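Local structure of thiamine-monophosphate kinase (Stenotrophomonas maltophilia, 6XEP) at residues 193-197 with 253-259; 26-30 with 90-94. The protein probably catalyses the ATP-dependent phosphorylation of thiamine monophosphate to thiamine diphosphate, the active form of vitamin B1. One frame throughout, in Å; residues are numbered along the deposited sequence.

Interaction 1: residues 193-197 with 253-259. With EDO (1,2-ethanediol), chain C.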
ATOM      1  N   ASP A 193      18.491 -30.750   6.250  1.00 21.20           N
ATOM      2  CA  ASP A 193      19.246 -29.495   6.246  1.00 21.06           C
ATOM      3  C   ASP A 193      18.874 -28.642   5.046  1.00 20.37           C
ATOM      4  O   ASP A 193      18.784 -27.418   5.169  1.00 14.68           O
ATOM      5  CB  ASP A 193      20.753 -29.730   6.254  1.00 20.77           C
ATOM      6  CG  ASP A 193      21.230 -30.405   7.524  1.00 29.74           C
ATOM      7  OD1 ASP A 193      20.584 -30.215   8.576  1.00 26.13           O
ATOM      8  OD2 ASP A 193      22.239 -31.134   7.460  1.00 26.40           O
ATOM      9  N   TYR A 194      18.660 -29.261   3.874  1.00 15.90           N
ATOM     10  CA  TYR A 194      18.220 -28.469   2.727  1.00 17.92           C
ATOM     11  C   TYR A 194      16.851 -27.870   2.978  1.00 16.37           C
ATOM     12  O   TYR A 194      16.600 -26.702   2.652  1.00 15.78           O
ATOM     13  CB  TYR A 194      18.185 -29.315   1.458  1.00 18.79           C
ATOM     14  CG  TYR A 194      19.548 -29.630   0.908  1.00 19.73           C
ATOM     15  CD1 TYR A 194      20.131 -28.820  -0.063  1.00 21.72           C
ATOM     16  CD2 TYR A 194      20.259 -30.736   1.359  1.00 24.58           C
ATOM     17  CE1 TYR A 194      21.389 -29.104  -0.568  1.00 23.85           C
ATOM     18  CE2 TYR A 194      21.523 -31.021   0.858  1.00 29.47           C
ATOM     19  CZ  TYR A 194      22.074 -30.203  -0.105  1.00 27.32           C
ATOM     20  OH  TYR A 194      23.325 -30.488  -0.601  1.00 34.27           O
ATOM     21  N   GLU A 195      15.946 -28.658   3.552  1.00 16.41           N
ATOM     22  CA  GLU A 195      14.601 -28.154   3.789  1.00 18.04           C
ATOM     23  C   GLU A 195      14.612 -27.007   4.797  1.00 17.66           C
ATOM     24  O   GLU A 195      13.831 -26.054   4.659  1.00 14.63           O
ATOM     25  CB  GLU A 195      13.698 -29.315   4.231  1.00 18.60           C
ATOM     26  CG  GLU A 195      12.270 -28.916   4.522  1.00 18.82           C
ATOM     27  CD  GLU A 195      11.478 -28.521   3.279  1.00 22.06           C
ATOM     28  OE1 GLU A 195      12.012 -28.579   2.146  1.00 23.07           O
ATOM     29  OE2 GLU A 195      10.301 -28.145   3.449  1.00 26.51           O
ATOM     30  N   SER A 196      15.495 -27.066   5.802  1.00 16.17           N
ATOM     31  CA  SER A 196      15.594 -25.982   6.774  0.54 14.71           C
ATOM     32  C   SER A 196      15.988 -24.680   6.093  1.00 16.40           C
ATOM     33  O   SER A 196      15.360 -23.638   6.309  1.00 17.08           O
ATOM     34  CB  SER A 196      16.608 -26.332   7.868  0.54 19.15           C
ATOM     35  OG  SER A 196      16.238 -27.494   8.598  0.54 20.93           O
ATOM     36  N   LEU A 197      17.038 -24.725   5.258  1.00 12.87           N
ATOM     37  CA  LEU A 197      17.460 -23.529   4.548  1.00 14.71           C
ATOM     38  C   LEU A 197      16.377 -23.071   3.589  1.00 14.61           C
ATOM     39  O   LEU A 197      16.122 -21.868   3.469  1.00 15.93           O
ATOM     40  CB  LEU A 197      18.769 -23.776   3.792  1.00 15.32           C
ATOM     41  CG  LEU A 197      20.004 -24.092   4.649  1.00 13.13           C
ATOM     42  CD1 LEU A 197      21.262 -24.180   3.796  1.00 13.68           C
ATOM     43  CD2 LEU A 197      20.176 -23.081   5.771  1.00 14.73           C
ATOM     44  N   SER A 253      23.253 -21.491  11.758  1.00 18.98           N
ATOM     45  CA  SER A 253      22.432 -22.676  11.946  1.00 19.95           C
ATOM     46  C   SER A 253      23.208 -23.943  11.609  1.00 19.40           C
ATOM     47  O   SER A 253      24.227 -23.921  10.908  1.00 22.25           O
ATOM     48  CB  SER A 253      21.170 -22.601  11.089  1.00 25.02           C
ATOM     49  OG  SER A 253      21.480 -22.780   9.721  1.00 19.95           O
ATOM     50  N   HIS A 254      22.712 -25.062  12.143  1.00 21.69           N
ATOM     51  CA  HIS A 254      23.266 -26.367  11.803  1.00 23.11           C
ATOM     52  C   HIS A 254      23.322 -26.550  10.292  1.00 19.26           C
ATOM     53  O   HIS A 254      24.362 -26.921   9.733  1.00 23.26           O
ATOM     54  CB  HIS A 254      22.414 -27.461  12.444  1.00 25.23           C
ATOM     55  CG  HIS A 254      22.899 -28.845  12.167  1.00 29.22           C
ATOM     56  ND1 HIS A 254      23.890 -29.446  12.914  1.00 24.66           N
ATOM     57  CD2 HIS A 254      22.521 -29.755  11.237  1.00 24.14           C
ATOM     58  CE1 HIS A 254      24.104 -30.667  12.453  1.00 28.02           C
ATOM     59  NE2 HIS A 254      23.289 -30.877  11.434  1.00 28.15           N
ATOM     60  N   ALA A 255      22.203 -26.277   9.619  1.00 16.60           N
ATOM     61  CA  ALA A 255      22.111 -26.538   8.186  1.00 20.95           C
ATOM     62  C   ALA A 255      23.074 -25.663   7.395  1.00 18.94           C
ATOM     63  O   ALA A 255      23.716 -26.137   6.449  1.00 17.17           O
ATOM     64  CB  ALA A 255      20.674 -26.325   7.711  1.00 19.37           C
ATOM     65  N   LEU A 256      23.177 -24.384   7.760  1.00 17.03           N
ATOM     66  CA  LEU A 256      24.080 -23.495   7.041  1.00 18.39           C
ATOM     67  C   LEU A 256      25.517 -23.959   7.207  1.00 21.02           C
ATOM     68  O   LEU A 256      26.263 -24.053   6.231  1.00 20.01           O
ATOM     69  CB  LEU A 256      23.905 -22.058   7.527  1.00 18.29           C
ATOM     70  CG  LEU A 256      24.710 -21.029   6.716  1.00 13.90           C
ATOM     71  CD1 LEU A 256      24.286 -21.081   5.249  1.00 16.17           C
ATOM     72  CD2 LEU A 256      24.553 -19.610   7.253  1.00 15.27           C
ATOM     73  N   ARG A 257      25.905 -24.310   8.431  1.00 23.41           N
ATOM     74  CA  ARG A 257      27.260 -24.803   8.634  1.00 26.45           C
ATOM     75  C   ARG A 257      27.488 -26.130   7.911  1.00 25.02           C
ATOM     76  O   ARG A 257      28.587 -26.371   7.397  1.00 24.97           O
ATOM     77  CB  ARG A 257      27.541 -24.937  10.133  1.00 27.11           C
ATOM     78  CG  ARG A 257      28.938 -24.501  10.510  1.00 40.92           C
ATOM     79  CD  ARG A 257      29.234 -24.728  11.981  1.00 40.94           C
ATOM     80  NE  ARG A 257      28.835 -23.629  12.866  1.00 47.33           N
ATOM     81  CZ  ARG A 257      29.494 -22.477  12.992  1.00 39.47           C
ATOM     82  NH1 ARG A 257      30.568 -22.227  12.254  1.00 39.60           N
ATOM     83  NH2 ARG A 257      29.066 -21.559  13.845  1.00 35.99           N
ATOM     84  N   GLU A 258      26.456 -26.978   7.819  1.00 24.60           N
ATOM     85  CA  GLU A 258      26.626 -28.290   7.202  1.00 26.96           C
ATOM     86  C   GLU A 258      26.719 -28.212   5.680  1.00 28.86           C
ATOM     87  O   GLU A 258      27.464 -28.985   5.069  1.00 28.37           O
ATOM     88  CB  GLU A 258      25.478 -29.211   7.605  1.00 25.78           C
ATOM     89  CG  GLU A 258      25.734 -30.662   7.314  1.00 33.65           C
ATOM     90  CD  GLU A 258      26.709 -31.290   8.296  1.00 37.87           C
ATOM     91  OE1 GLU A 258      27.335 -32.309   7.940  1.00 50.28           O
ATOM     92  OE2 GLU A 258      26.847 -30.766   9.425  1.00 39.70           O
ATOM     93  N   LEU A 259      25.975 -27.300   5.046  1.00 19.37           N
ATOM     94  CA  LEU A 259      25.807 -27.333   3.598  1.00 21.34           C
ATOM     95  C   LEU A 259      26.664 -26.321   2.854  1.00 25.36           C
ATOM     96  O   LEU A 259      26.846 -26.466   1.639  1.00 24.24           O
ATOM     97  CB  LEU A 259      24.337 -27.100   3.230  1.00 17.66           C
ATOM     98  CG  LEU A 259      23.366 -28.200   3.666  1.00 20.70           C
ATOM     99  CD1 LEU A 259      21.952 -27.881   3.201  1.00 19.86           C
ATOM    100  CD2 LEU A 259      23.827 -29.571   3.171  1.00 27.29           C
TER
HETATM  101  C1  EDO C 402      20.424 -32.859   4.617  1.00 35.49           C
HETATM  102  O1  EDO C 402      20.035 -33.125   5.981  1.00 35.16           O
HETATM  103  C2  EDO C 402      21.876 -33.260   4.354  1.00 37.68           C
HETATM  104  O2  EDO C 402      22.799 -32.539   5.192  1.00 35.74           O
HETATM  105  O   HOH W   1      23.330 -32.642   9.310  1.00 28.71           O

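Interaction 2: residues 26-30 with 90-94. With NA (sodium ion), chain D.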
ATOM      1  N   GLU A  26     -14.339 -10.862  14.484  1.00 25.81           N
ATOM      2  CA  GLU A  26     -13.828 -11.059  15.834  1.00 36.83           C
ATOM      3  C   GLU A  26     -12.927  -9.918  16.301  1.00 35.18           C
ATOM      4  O   GLU A  26     -12.200 -10.083  17.285  1.00 40.63           O
ATOM      5  CB  GLU A  26     -13.067 -12.387  15.926  1.00 37.51           C
ATOM      6  CG  GLU A  26     -13.836 -13.622  15.427  1.00 37.26           C
ATOM      7  CD  GLU A  26     -15.161 -13.864  16.149  1.00 50.54           C
ATOM      8  OE1 GLU A  26     -15.341 -13.384  17.290  1.00 46.13           O
ATOM      9  OE2 GLU A  26     -16.034 -14.547  15.564  1.00 53.89           O
ATOM     10  N   ARG A  27     -12.949  -8.778  15.613  1.00 29.67           N
ATOM     11  CA  ARG A  27     -12.113  -7.622  15.941  1.00 23.39           C
ATOM     12  C   ARG A  27     -13.040  -6.457  16.253  1.00 24.81           C
ATOM     13  O   ARG A  27     -13.751  -5.979  15.363  1.00 27.47           O
ATOM     14  CB  ARG A  27     -11.188  -7.287  14.775  1.00 19.43           C
ATOM     15  CG  ARG A  27     -10.059  -8.277  14.578  1.00 23.86           C
ATOM     16  CD  ARG A  27      -8.942  -7.989  15.569  1.00 24.86           C
ATOM     17  NE  ARG A  27      -8.347  -6.686  15.313  1.00 23.57           N
ATOM     18  CZ  ARG A  27      -7.217  -6.506  14.641  1.00 20.82           C
ATOM     19  NH1 ARG A  27      -6.549  -7.550  14.152  1.00 19.43           N
ATOM     20  NH2 ARG A  27      -6.759  -5.277  14.449  1.00 17.81           N
ATOM     21  N   ASP A  28     -13.045  -5.982  17.502  1.00 23.87           N
ATOM     22  CA  ASP A  28     -13.936  -4.882  17.853  0.57 27.45           C
ATOM     23  C   ASP A  28     -13.479  -3.537  17.293  1.00 26.87           C
ATOM     24  O   ASP A  28     -14.248  -2.570  17.350  1.00 30.76           O
ATOM     25  CB  ASP A  28     -14.083  -4.782  19.375  0.57 30.69           C
ATOM     26  CG  ASP A  28     -14.783  -5.986  19.980  0.57 32.76           C
ATOM     27  OD1 ASP A  28     -15.293  -6.845  19.228  0.57 30.28           O
ATOM     28  OD2 ASP A  28     -14.820  -6.066  21.226  0.57 41.48           O
ATOM     29  N   ASP A  29     -12.258  -3.445  16.759  1.00 22.83           N
ATOM     30  CA  ASP A  29     -11.730  -2.204  16.192  1.00 23.40           C
ATOM     31  C   ASP A  29     -11.934  -2.112  14.684  1.00 19.88           C
ATOM     32  O   ASP A  29     -11.434  -1.174  14.055  1.00 21.26           O
ATOM     33  CB  ASP A  29     -10.235  -2.061  16.505  1.00 20.68           C
ATOM     34  CG  ASP A  29      -9.425  -3.240  16.002  1.00 20.59           C
ATOM     35  OD1 ASP A  29      -9.869  -4.391  16.206  1.00 23.37           O
ATOM     36  OD2 ASP A  29      -8.351  -3.015  15.413  1.00 22.30           O
ATOM     37  N   ILE A  30     -12.643  -3.064  14.087  1.00 17.53           N
ATOM     38  CA  ILE A  30     -12.857  -3.102  12.646  1.00 17.63           C
ATOM     39  C   ILE A  30     -14.343  -3.293  12.398  1.00 20.46           C
ATOM     40  O   ILE A  30     -14.926  -4.287  12.847  1.00 23.76           O
ATOM     41  CB  ILE A  30     -12.075  -4.238  11.983  1.00 17.12           C
ATOM     42  CG1 ILE A  30     -10.595  -4.182  12.378  1.00 15.06           C
ATOM     43  CG2 ILE A  30     -12.291  -4.222  10.471  1.00 16.61           C
ATOM     44  CD1 ILE A  30      -9.793  -5.289  11.806  1.00 16.99           C
ATOM     45  N   PRO A  90       1.249  -4.890  15.433  1.00 17.52           N
ATOM     46  CA  PRO A  90       0.490  -4.926  14.174  1.00 15.75           C
ATOM     47  C   PRO A  90      -1.014  -4.855  14.409  1.00 17.14           C
ATOM     48  O   PRO A  90      -1.545  -5.406  15.378  1.00 17.31           O
ATOM     49  CB  PRO A  90       0.883  -6.275  13.553  1.00 21.26           C
ATOM     50  CG  PRO A  90       2.163  -6.656  14.200  1.00 20.47           C
ATOM     51  CD  PRO A  90       2.104  -6.080  15.593  1.00 19.21           C
ATOM     52  N   ALA A  91      -1.694  -4.143  13.509  1.00 14.58           N
ATOM     53  CA  ALA A  91      -3.128  -3.914  13.614  1.00 15.97           C
ATOM     54  C   ALA A  91      -3.828  -4.321  12.324  1.00 15.99           C
ATOM     55  O   ALA A  91      -4.627  -5.262  12.318  1.00 14.39           O
ATOM     56  CB  ALA A  91      -3.416  -2.443  13.934  1.00 17.00           C
ATOM     57  N   TRP A  92      -3.535  -3.614  11.234  1.00 13.00           N
ATOM     58  CA  TRP A  92      -4.271  -3.772   9.987  1.00 11.97           C
ATOM     59  C   TRP A  92      -3.300  -3.788   8.809  1.00 11.92           C
ATOM     60  O   TRP A  92      -2.172  -3.292   8.894  1.00 14.42           O
ATOM     61  CB  TRP A  92      -5.290  -2.644   9.787  1.00 12.83           C
ATOM     62  CG  TRP A  92      -6.017  -2.223  11.021  1.00 14.01           C
ATOM     63  CD1 TRP A  92      -6.919  -2.965  11.728  1.00 17.93           C
ATOM     64  CD2 TRP A  92      -5.958  -0.942  11.670  1.00 15.24           C
ATOM     65  NE1 TRP A  92      -7.413  -2.237  12.786  1.00 15.89           N
ATOM     66  CE2 TRP A  92      -6.831  -0.999  12.782  1.00 18.56           C
ATOM     67  CE3 TRP A  92      -5.243   0.232  11.435  1.00 14.02           C
ATOM     68  CZ2 TRP A  92      -7.013   0.077  13.650  1.00 23.07           C
ATOM     69  CZ3 TRP A  92      -5.424   1.310  12.301  1.00 21.58           C
ATOM     70  CH2 TRP A  92      -6.298   1.216  13.399  1.00 24.75           C
ATOM     71  N   CYS A  93      -3.747  -4.352   7.687  1.00 11.33           N
ATOM     72  CA  CYS A  93      -2.934  -4.245   6.481  1.00 12.64           C
ATOM     73  C   CYS A  93      -3.807  -4.215   5.235  1.00 13.33           C
ATOM     74  O   CYS A  93      -4.985  -4.587   5.255  1.00 13.45           O
ATOM     75  CB  CYS A  93      -1.911  -5.381   6.390  1.00 15.81           C
ATOM     76  SG  CYS A  93      -2.622  -6.998   6.296  1.00 20.38           S
ATOM     77  N   THR A  94      -3.205  -3.749   4.141  1.00 14.99           N
ATOM     78  CA  THR A  94      -3.828  -3.807   2.824  1.00 12.18           C
ATOM     79  C   THR A  94      -2.939  -4.625   1.905  1.00 13.75           C
ATOM     80  O   THR A  94      -1.741  -4.781   2.138  1.00 16.26           O
ATOM     81  CB  THR A  94      -4.036  -2.424   2.205  1.00 16.70           C
ATOM     82  OG1 THR A  94      -2.773  -1.773   2.074  1.00 19.94           O
ATOM     83  CG2 THR A  94      -4.999  -1.572   3.063  1.00 16.87           C
TER
HETATM   84 NA    NA D 403     -15.585  -6.231  13.821  1.00 24.65          NA
HETATM   85  O   HOH W   2     -17.228  -6.502  11.565  0.52 24.65           O

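Interaction 1: residues 193-197 with 253-259
In the C-terminal domain of this PurM-like (AIR synthase related) kinase, helix 192-202 packs across the short helix 254-259; the two local axes approach to 8.7 Å with 119° between their directions. D193 opens the contact as a knob seated among H254, A255, E258 and L259. An alanine suits the near side of that hole, since its small side chain lets the backbones close in: D193 O is 3.4 Å from A255 CB, and the CA atoms of D193 and A255 are 4.6 Å apart. The carboxylate of D193 stays at the solvent edge, where OD2 accepts from a water that also hydrogen-bonds H254 NE2 and from O2 of an ethanediol, probably a crystallisation additive. At Y194 the CA-to-CB bond points away, yet the ring swings back to offer an apolar face to L259. S196 only brushes A255 and turns its hydroxyl to A192 O of its own helix. L197 is buried, with CD2 3.8 Å from A255 CB and CD1 3.8 Å from L259 CD1; helix 170-179 covers it from outside the pair. That helix also supplies D170, hydrogen-bonded to the N-cap residue S253, whose OG accepts from L256 N at 3.0 Å. Branched L259 reaches both L197 and Y194, its CD1 lying 3.6 Å from the Y194 ring centroid in a CH-pi contact, 7° off the ring normal.

Interaction 2: residues 26-30 with 90-94
The backbone of 26-30 bends through a type I beta turn from R27 to I30, while 90-94 is part of strand 89-99 in the N-terminal PurM-like domain, where A91 and W92 form a classic beta bulge opposite M142. The backbones stay well apart, with CA atoms 9.1 Å from D29 to A91 and 9.0 Å from I30 to W92, so the gap is bridged by side chains, and R27 also reaches a backbone carbonyl. Within the turn, carbonyl oxygens R27 O and I30 O bind a sodium ion at 2.4 and 2.3 Å; T24 and a water also coordinate it. R27 and D29 form a two-pronged salt bridge, NE to OD1 and NH2 to OD2, each 2.9 Å, which fixes the guanidinium so that NH2 can also donate to A91 O at 3.0 Å. Tryptophan suits its place because it joins a broad apolar ring to one polar N-H: the ring packs on L41 and I126, and on L49 of the second subunit, while the indole nitrogen meets the carboxylate. I30 adds an apolar touch, its CD1 lying 3.7 Å from W92 CD1 at the ring edge. D29 OD2 thus accepts twice, from R27 NH2 and, at 2.9 Å, from W92 NE1.

From the N terminus, interaction 2 comes first: it closes a loop of 59 residues, bringing the turn between helix 17-24 and strand 30-31 against strand 89-99, an inner strand of the four-stranded sheet. Interaction 1 opens only later, joining helices 192-202 and 254-259 across 55 intervening residues that include strands 220-224 and 242-245 of the six-stranded sheet. The two closures therefore run in series, neither nested nor crossed. One belongs to the N-terminal half of the fold and the other to the C-terminal half, on opposite sides of the chain's centre; their centres are about 37 Å apart and their nearest atoms about 23 Å.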